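PDB 4Q6J: Lmo0131 protein from Listeria monocytogenes, which probably hydrolyses cyclic di-GMP as an EAL-domain phosphodiesterase, although its own function has not been established. Local coordinates for residues B[146-159]-B[166-178]. Numbering follows the deposited sequence.
With EDO (1,2-ethanediol), chain Q.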
ATOM      1  N   LYS B 146      11.101 -26.368  -7.998  1.00 16.18           N
ATOM      2  CA  LYS B 146      10.544 -27.524  -7.296  1.00 13.99           C
ATOM      3  C   LYS B 146      10.863 -28.827  -8.043  1.00 11.16           C
ATOM      4  O   LYS B 146      10.993 -29.872  -7.429  1.00 14.44           O
ATOM      5  CB  LYS B 146       9.038 -27.382  -7.096  1.00 12.45           C
ATOM      6  CG  LYS B 146       8.663 -26.283  -6.098  1.00 17.11           C
ATOM      7  CD  LYS B 146       7.228 -26.363  -5.634  1.00 14.14           C
ATOM      8  CE  LYS B 146       7.062 -27.508  -4.642  1.00 16.30           C
ATOM      9  NZ  LYS B 146       5.759 -27.469  -3.940  1.00 14.37           N
ATOM     10  N   ASP B 147      11.016 -28.752  -9.363  1.00 15.20           N
ATOM     11  CA  ASP B 147      11.368 -29.922 -10.172  1.00 16.51           C
ATOM     12  C   ASP B 147      12.715 -30.501  -9.776  1.00 16.02           C
ATOM     13  O   ASP B 147      13.016 -31.622 -10.133  1.00 18.17           O
ATOM     14  CB  ASP B 147      11.418 -29.590 -11.661  1.00 17.86           C
ATOM     15  CG  ASP B 147      10.026 -29.292 -12.276  1.00 24.27           C
ATOM     16  OD1 ASP B 147       8.989 -29.698 -11.707  1.00 33.33           O
ATOM     17  OD2 ASP B 147       9.983 -28.661 -13.358  1.00 24.88           O
ATOM     18  N   LEU B 148      13.524 -29.736  -9.051  1.00 16.99           N
ATOM     19  CA  LEU B 148      14.834 -30.200  -8.624  1.00 13.99           C
ATOM     20  C   LEU B 148      14.789 -30.837  -7.224  1.00 14.88           C
ATOM     21  O   LEU B 148      15.714 -31.538  -6.811  1.00 15.45           O
ATOM     22  CB  LEU B 148      15.841 -29.037  -8.668  1.00 15.78           C
ATOM     23  CG  LEU B 148      16.070 -28.363 -10.031  1.00 18.64           C
ATOM     24  CD1 LEU B 148      16.781 -27.014  -9.886  1.00 17.71           C
ATOM     25  CD2 LEU B 148      16.814 -29.291 -11.008  1.00 18.81           C
ATOM     26  N   GLY B 149      13.716 -30.590  -6.492  1.00 15.32           N
ATOM     27  CA  GLY B 149      13.555 -31.169  -5.170  1.00 15.80           C
ATOM     28  C   GLY B 149      13.393 -30.129  -4.083  1.00 13.76           C
ATOM     29  O   GLY B 149      13.041 -30.460  -2.958  1.00 15.96           O
ATOM     30  N   VAL B 150      13.665 -28.874  -4.441  1.00 13.16           N
ATOM     31  CA  VAL B 150      13.567 -27.699  -3.567  1.00 13.48           C
ATOM     32  C   VAL B 150      12.159 -27.484  -3.008  1.00 14.56           C
ATOM     33  O   VAL B 150      11.152 -27.651  -3.719  1.00 14.83           O
ATOM     34  CB  VAL B 150      14.020 -26.445  -4.365  1.00 11.96           C
ATOM     35  CG1 VAL B 150      13.877 -25.139  -3.563  1.00 14.11           C
ATOM     36  CG2 VAL B 150      15.443 -26.622  -4.808  1.00 15.85           C
ATOM     37  N   LYS B 151      12.099 -27.109  -1.734  1.00 11.06           N
ATOM     38  CA  LYS B 151      10.823 -26.767  -1.085  1.00 17.39           C
ATOM     39  C   LYS B 151      10.508 -25.259  -1.141  1.00 11.94           C
ATOM     40  O   LYS B 151      11.400 -24.431  -1.358  1.00 11.73           O
ATOM     41  CB  LYS B 151      10.821 -27.266   0.352  1.00 12.31           C
ATOM     42  CG  LYS B 151      11.095 -28.709   0.446  1.00 12.53           C
ATOM     43  CD  LYS B 151       9.860 -29.496   0.122  1.00 19.51           C
ATOM     44  CE  LYS B 151      10.085 -31.003   0.303  1.00 29.15           C
ATOM     45  NZ  LYS B 151       8.824 -31.807   0.091  1.00 37.95           N
ATOM     46  N   VAL B 152       9.233 -24.932  -0.960  1.00 10.95           N
ATOM     47  CA  VAL B 152       8.746 -23.554  -1.038  1.00 14.07           C
ATOM     48  C   VAL B 152       7.843 -23.199   0.154  1.00 14.36           C
ATOM     49  O   VAL B 152       6.871 -23.887   0.442  1.00 11.47           O
ATOM     50  CB  VAL B 152       7.957 -23.327  -2.343  1.00 12.56           C
ATOM     51  CG1 VAL B 152       7.281 -21.949  -2.338  1.00 12.99           C
ATOM     52  CG2 VAL B 152       8.881 -23.468  -3.541  1.00 11.53           C
ATOM     53  N   SER B 153       8.199 -22.143   0.873  1.00 10.96           N
ATOM     54  CA  SER B 153       7.362 -21.682   1.962  1.00 11.49           C
ATOM     55  C   SER B 153       6.957 -20.236   1.739  1.00  9.55           C
ATOM     56  O   SER B 153       7.433 -19.597   0.830  1.00 12.24           O
ATOM     57  CB  SER B 153       8.087 -21.819   3.296  1.00 16.83           C
ATOM     58  OG  SER B 153       9.246 -21.049   3.305  1.00 12.98           O
HETATM   59  N   MSE B 154       6.072 -19.718   2.583  1.00 11.76           N
HETATM   60  CA  MSE B 154       5.667 -18.315   2.497  1.00 12.24           C
HETATM   61  C   MSE B 154       5.606 -17.771   3.903  1.00 10.03           C
HETATM   62  O   MSE B 154       5.168 -18.450   4.824  1.00 11.85           O
HETATM   63  CB  MSE B 154       4.309 -18.166   1.779  1.00 13.97           C
HETATM   64  CG  MSE B 154       3.159 -18.830   2.481  1.00 15.87           C
HETATM   65 SE   MSE B 154       1.407 -18.675   1.591  0.73 23.81          SE
HETATM   66  CE  MSE B 154       1.132 -16.732   1.916  1.00 16.93           C
ATOM     67  N   ASP B 155       6.053 -16.538   4.071  1.00 13.09           N
ATOM     68  CA  ASP B 155       6.088 -15.927   5.400  1.00 14.87           C
ATOM     69  C   ASP B 155       4.788 -15.192   5.739  1.00 17.46           C
ATOM     70  O   ASP B 155       3.901 -15.072   4.891  1.00 17.29           O
ATOM     71  CB  ASP B 155       7.265 -14.965   5.498  1.00 11.98           C
ATOM     72  CG  ASP B 155       6.956 -13.615   4.909  1.00 17.38           C
ATOM     73  OD1 ASP B 155       6.041 -13.536   4.055  1.00 25.26           O
ATOM     74  OD2 ASP B 155       7.628 -12.623   5.293  1.00 21.86           O
ATOM     75  N   ASP B 156       4.702 -14.691   6.972  1.00 20.12           N
ATOM     76  CA  ASP B 156       3.702 -13.680   7.357  1.00 17.84           C
ATOM     77  C   ASP B 156       2.277 -14.120   7.070  1.00 15.59           C
ATOM     78  O   ASP B 156       1.466 -13.301   6.683  1.00 15.38           O
ATOM     79  CB  ASP B 156       3.939 -12.363   6.579  1.00 24.96           C
ATOM     80  CG  ASP B 156       5.024 -11.459   7.196  1.00 32.69           C
ATOM     81  OD1 ASP B 156       5.809 -11.906   8.056  1.00 40.60           O
ATOM     82  OD2 ASP B 156       5.086 -10.272   6.800  1.00 33.36           O
ATOM     83  N   PHE B 157       1.966 -15.407   7.245  1.00 12.34           N
ATOM     84  CA  PHE B 157       0.686 -15.841   6.743  1.00 15.03           C
ATOM     85  C   PHE B 157      -0.436 -15.089   7.432  1.00 16.52           C
ATOM     86  O   PHE B 157      -0.639 -15.143   8.619  1.00 16.90           O
ATOM     87  CB  PHE B 157       0.444 -17.359   6.853  1.00 14.43           C
ATOM     88  CG  PHE B 157      -0.846 -17.791   6.201  1.00 13.99           C
ATOM     89  CD1 PHE B 157      -2.026 -17.744   6.904  1.00 24.31           C
ATOM     90  CD2 PHE B 157      -0.889 -18.128   4.870  1.00 15.00           C
ATOM     91  CE1 PHE B 157      -3.210 -18.098   6.315  1.00 18.23           C
ATOM     92  CE2 PHE B 157      -2.084 -18.470   4.271  1.00 18.11           C
ATOM     93  CZ  PHE B 157      -3.242 -18.460   4.995  1.00 20.27           C
ATOM     94  N   GLY B 158      -1.176 -14.408   6.591  1.00 23.81           N
ATOM     95  CA  GLY B 158      -2.426 -13.766   6.879  1.00 32.07           C
ATOM     96  C   GLY B 158      -2.252 -12.334   7.307  1.00 35.07           C
ATOM     97  O   GLY B 158      -3.173 -11.552   7.154  1.00 34.67           O
ATOM     98  N   LYS B 159      -1.094 -11.999   7.860  1.00 34.58           N
ATOM     99  CA  LYS B 159      -0.711 -10.604   7.999  1.00 37.63           C
ATOM    100  C   LYS B 159      -0.371  -9.983   6.660  1.00 51.66           C
ATOM    101  O   LYS B 159      -0.899  -8.946   6.308  1.00 45.80           O
ATOM    102  CB  LYS B 159       0.468 -10.456   8.960  1.00 34.32           C
ATOM    103  CG  LYS B 159       1.144  -9.093   8.907  1.00 37.80           C
ATOM    104  CD  LYS B 159       2.394  -9.026   9.769  1.00 34.51           C
ATOM    105  CE  LYS B 159       2.891  -7.592   9.870  1.00 37.28           C
ATOM    106  NZ  LYS B 159       4.354  -7.480  10.095  1.00 37.57           N
ATOM    107  N   TYR B 166      -2.015 -16.454  -2.413  1.00 19.07           N
ATOM    108  CA  TYR B 166      -0.731 -17.130  -2.463  1.00 17.49           C
ATOM    109  C   TYR B 166      -0.891 -18.624  -2.246  1.00 13.81           C
ATOM    110  O   TYR B 166      -0.362 -19.457  -2.984  1.00 19.44           O
ATOM    111  CB  TYR B 166       0.201 -16.562  -1.406  1.00 17.66           C
ATOM    112  CG  TYR B 166       0.908 -15.334  -1.877  1.00 18.97           C
ATOM    113  CD1 TYR B 166       0.323 -14.085  -1.772  1.00 26.74           C
ATOM    114  CD2 TYR B 166       2.163 -15.414  -2.437  1.00 31.63           C
ATOM    115  CE1 TYR B 166       0.997 -12.940  -2.216  1.00 33.84           C
ATOM    116  CE2 TYR B 166       2.836 -14.285  -2.893  1.00 30.78           C
ATOM    117  CZ  TYR B 166       2.260 -13.052  -2.788  1.00 32.94           C
ATOM    118  OH  TYR B 166       2.952 -11.933  -3.233  1.00 41.56           O
ATOM    119  N   LEU B 167      -1.637 -18.960  -1.213  1.00 14.11           N
ATOM    120  CA  LEU B 167      -1.878 -20.341  -0.874  1.00 18.80           C
ATOM    121  C   LEU B 167      -2.585 -21.094  -1.982  1.00 17.27           C
ATOM    122  O   LEU B 167      -2.258 -22.231  -2.267  1.00 19.72           O
ATOM    123  CB  LEU B 167      -2.716 -20.403   0.401  1.00 17.04           C
ATOM    124  CG  LEU B 167      -2.736 -21.765   1.054  1.00 18.72           C
ATOM    125  CD1 LEU B 167      -1.353 -22.355   1.172  1.00 19.35           C
ATOM    126  CD2 LEU B 167      -3.317 -21.583   2.408  1.00 18.60           C
ATOM    127  N   ARG B 168      -3.567 -20.441  -2.597  1.00 15.49           N
ATOM    128  CA  ARG B 168      -4.347 -21.012  -3.676  1.00 15.17           C
ATOM    129  C   ARG B 168      -3.528 -21.227  -4.943  1.00 21.81           C
ATOM    130  O   ARG B 168      -3.566 -22.299  -5.522  1.00 21.37           O
ATOM    131  CB  ARG B 168      -5.515 -20.086  -3.989  1.00 17.48           C
ATOM    132  CG  ARG B 168      -6.216 -20.420  -5.261  1.00 14.92           C
ATOM    133  CD  ARG B 168      -7.243 -19.378  -5.636  1.00 18.51           C
ATOM    134  NE  ARG B 168      -8.145 -19.909  -6.653  1.00 13.22           N
ATOM    135  CZ  ARG B 168      -9.298 -19.359  -7.011  1.00 13.16           C
ATOM    136  NH1 ARG B 168      -9.728 -18.245  -6.448  1.00 17.91           N
ATOM    137  NH2 ARG B 168     -10.015 -19.946  -7.930  1.00 16.52           N
ATOM    138  N   SER B 169      -2.757 -20.221  -5.351  1.00 18.77           N
ATOM    139  CA  SER B 169      -2.186 -20.219  -6.685  1.00 16.34           C
ATOM    140  C   SER B 169      -0.660 -20.383  -6.816  1.00 21.06           C
ATOM    141  O   SER B 169      -0.123 -20.300  -7.925  1.00 19.33           O
ATOM    142  CB  SER B 169      -2.668 -18.986  -7.434  1.00 24.29           C
ATOM    143  OG  SER B 169      -4.074 -18.867  -7.314  1.00 21.13           O
ATOM    144  N   LEU B 170       0.031 -20.618  -5.705  1.00 16.20           N
ATOM    145  CA  LEU B 170       1.451 -20.963  -5.750  1.00 13.54           C
ATOM    146  C   LEU B 170       1.669 -22.381  -5.202  1.00 24.02           C
ATOM    147  O   LEU B 170       0.810 -22.905  -4.493  1.00 26.15           O
ATOM    148  CB  LEU B 170       2.265 -19.937  -4.965  1.00 15.30           C
ATOM    149  CG  LEU B 170       2.257 -18.544  -5.577  1.00 17.69           C
ATOM    150  CD1 LEU B 170       3.100 -17.662  -4.722  1.00 16.48           C
ATOM    151  CD2 LEU B 170       2.789 -18.628  -6.971  1.00 13.17           C
ATOM    152  N   PRO B 171       2.802 -23.018  -5.538  1.00 14.20           N
ATOM    153  CA  PRO B 171       2.995 -24.407  -5.107  1.00 15.58           C
ATOM    154  C   PRO B 171       3.673 -24.512  -3.721  1.00 12.58           C
ATOM    155  O   PRO B 171       4.740 -25.060  -3.553  1.00 15.27           O
ATOM    156  CB  PRO B 171       3.860 -24.986  -6.224  1.00 14.00           C
ATOM    157  CG  PRO B 171       4.717 -23.875  -6.591  1.00 14.32           C
ATOM    158  CD  PRO B 171       3.844 -22.612  -6.493  1.00 12.68           C
ATOM    159  N   ILE B 172       2.980 -23.993  -2.719  1.00 13.45           N
ATOM    160  CA  ILE B 172       3.495 -23.866  -1.369  1.00 10.37           C
ATOM    161  C   ILE B 172       3.556 -25.209  -0.620  1.00 12.70           C
ATOM    162  O   ILE B 172       2.603 -25.985  -0.642  1.00 13.15           O
ATOM    163  CB  ILE B 172       2.627 -22.864  -0.565  1.00 14.00           C
ATOM    164  CG1 ILE B 172       2.443 -21.552  -1.326  1.00 12.38           C
ATOM    165  CG2 ILE B 172       3.228 -22.606   0.777  1.00 18.48           C
ATOM    166  CD1 ILE B 172       3.723 -20.945  -1.753  1.00 15.07           C
ATOM    167  N   ASP B 173       4.698 -25.476   0.025  1.00 14.60           N
ATOM    168  CA  ASP B 173       4.903 -26.650   0.881  1.00 12.79           C
ATOM    169  C   ASP B 173       4.739 -26.307   2.372  1.00 12.86           C
ATOM    170  O   ASP B 173       4.250 -27.113   3.152  1.00 14.06           O
ATOM    171  CB  ASP B 173       6.319 -27.222   0.716  1.00 12.61           C
ATOM    172  CG  ASP B 173       6.611 -27.703  -0.684  1.00 14.55           C
ATOM    173  OD1 ASP B 173       5.900 -28.610  -1.156  1.00 17.16           O
ATOM    174  OD2 ASP B 173       7.558 -27.193  -1.299  1.00 16.02           O
ATOM    175  N   ILE B 174       5.192 -25.128   2.772  1.00 12.69           N
ATOM    176  CA  ILE B 174       5.217 -24.759   4.184  1.00 12.87           C
ATOM    177  C   ILE B 174       4.640 -23.355   4.389  1.00 11.74           C
ATOM    178  O   ILE B 174       5.005 -22.401   3.706  1.00 10.53           O
ATOM    179  CB  ILE B 174       6.655 -24.822   4.763  1.00 16.20           C
ATOM    180  CG1 ILE B 174       7.181 -26.258   4.785  1.00 16.86           C
ATOM    181  CG2 ILE B 174       6.727 -24.209   6.144  1.00 12.38           C
ATOM    182  CD1 ILE B 174       8.513 -26.378   4.117  1.00 27.32           C
ATOM    183  N   VAL B 175       3.703 -23.263   5.319  1.00 12.39           N
ATOM    184  CA  VAL B 175       3.143 -21.990   5.736  1.00 11.44           C
ATOM    185  C   VAL B 175       3.795 -21.564   7.035  1.00 11.42           C
ATOM    186  O   VAL B 175       3.789 -22.318   8.003  1.00 10.05           O
ATOM    187  CB  VAL B 175       1.628 -22.103   5.955  1.00 12.11           C
ATOM    188  CG1 VAL B 175       1.108 -20.939   6.800  1.00 14.52           C
ATOM    189  CG2 VAL B 175       0.908 -22.216   4.604  1.00 14.34           C
ATOM    190  N   LYS B 176       4.356 -20.363   7.040  1.00 10.51           N
ATOM    191  CA  LYS B 176       4.969 -19.798   8.223  1.00 10.16           C
ATOM    192  C   LYS B 176       4.085 -18.677   8.762  1.00 12.91           C
ATOM    193  O   LYS B 176       3.499 -17.889   8.006  1.00 15.16           O
ATOM    194  CB  LYS B 176       6.385 -19.313   7.902  1.00 14.26           C
ATOM    195  CG  LYS B 176       7.165 -20.387   7.164  1.00 12.02           C
ATOM    196  CD  LYS B 176       8.664 -20.193   7.199  1.00 19.01           C
ATOM    197  CE  LYS B 176       9.243 -20.370   8.595  1.00 14.48           C
ATOM    198  NZ  LYS B 176      10.532 -19.644   8.711  1.00 14.14           N
ATOM    199  N   THR B 177       3.961 -18.633  10.078  1.00 11.12           N
ATOM    200  CA  THR B 177       3.159 -17.614  10.737  1.00 12.66           C
ATOM    201  C   THR B 177       4.038 -16.766  11.619  1.00 13.04           C
ATOM    202  O   THR B 177       5.014 -17.246  12.168  1.00 14.06           O
ATOM    203  CB  THR B 177       2.085 -18.267  11.576  1.00 18.73           C
ATOM    204  OG1 THR B 177       2.710 -19.129  12.535  1.00 14.98           O
ATOM    205  CG2 THR B 177       1.162 -19.082  10.678  1.00 13.15           C
ATOM    206  N   ASP B 178       3.716 -15.494  11.749  1.00 16.07           N
ATOM    207  CA  ASP B 178       4.614 -14.648  12.501  1.00 19.28           C
ATOM    208  C   ASP B 178       4.168 -14.552  13.950  1.00 15.72           C
ATOM    209  O   ASP B 178       3.180 -15.172  14.359  1.00 18.63           O
ATOM    210  CB  ASP B 178       4.861 -13.297  11.812  1.00 37.76           C
ATOM    211  CG  ASP B 178       3.696 -12.369  11.889  1.00 39.87           C
ATOM    212  OD1 ASP B 178       3.582 -11.653  12.902  1.00 53.48           O
ATOM    213  OD2 ASP B 178       2.923 -12.323  10.916  1.00 37.22           O
TER
HETATM  214  C1  EDO Q 306      10.139  -8.827   5.313  1.00 35.58           C
HETATM  215  O1  EDO Q 306      10.422 -10.171   5.728  1.00 42.83           O
HETATM  216  C2  EDO Q 306       8.687  -8.477   5.596  1.00 36.64           C
HETATM  217  O2  EDO Q 306       7.845  -9.254   4.750  1.00 36.03           O
HETATM  218  O   HOH W   1       6.539 -31.070  -2.413  1.00 34.20           O
HETATM  219  O   HOH W   2       1.148 -14.522  10.670  1.00 17.12           O
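Lys146 NZ is gripped by Pro171 O at 2.6 Å and by Asp173 OD1 at 3.0 Å, with a weak third bond to Asp173 OD2. The bond to OD1 is a salt bridge, the nitrogen lying above the carboxylate plane, while OD2 turns its anti lone pair to Val152 N at 2.8 Å. A bend in the lysine chain at chi3 (75°) brings NZ to Pro171 O, so that the end of helix 136-146 is tied to the turn leading into strand 174-177. A water bound to OD1 reaches Lys151 NZ only weakly. Val152 O in turn takes two amides, Asp173 N at 2.7 Å and Ile174 N at 3.1 Å. From here the two strands run parallel as neighbours in the TIM barrel of the EAL domain, joined by a beta-alpha-beta crossover through helix 163-169. Met154 bonds through N to Ile174 O and through O to Lys176 N; beyond the end of strand 151-154, Phe157 N bonds to Lys176 O. The selenomethionine methyl CE of Met154 meets Tyr166 CB at 3.5 Å. Phe157, with CG anti to its backbone N (chi1 -175°), meets Leu167 CD2 through ring atom CE2 and Val175 CG1 through CB. The Lys176 ammonium forms a salt bridge with Glu212.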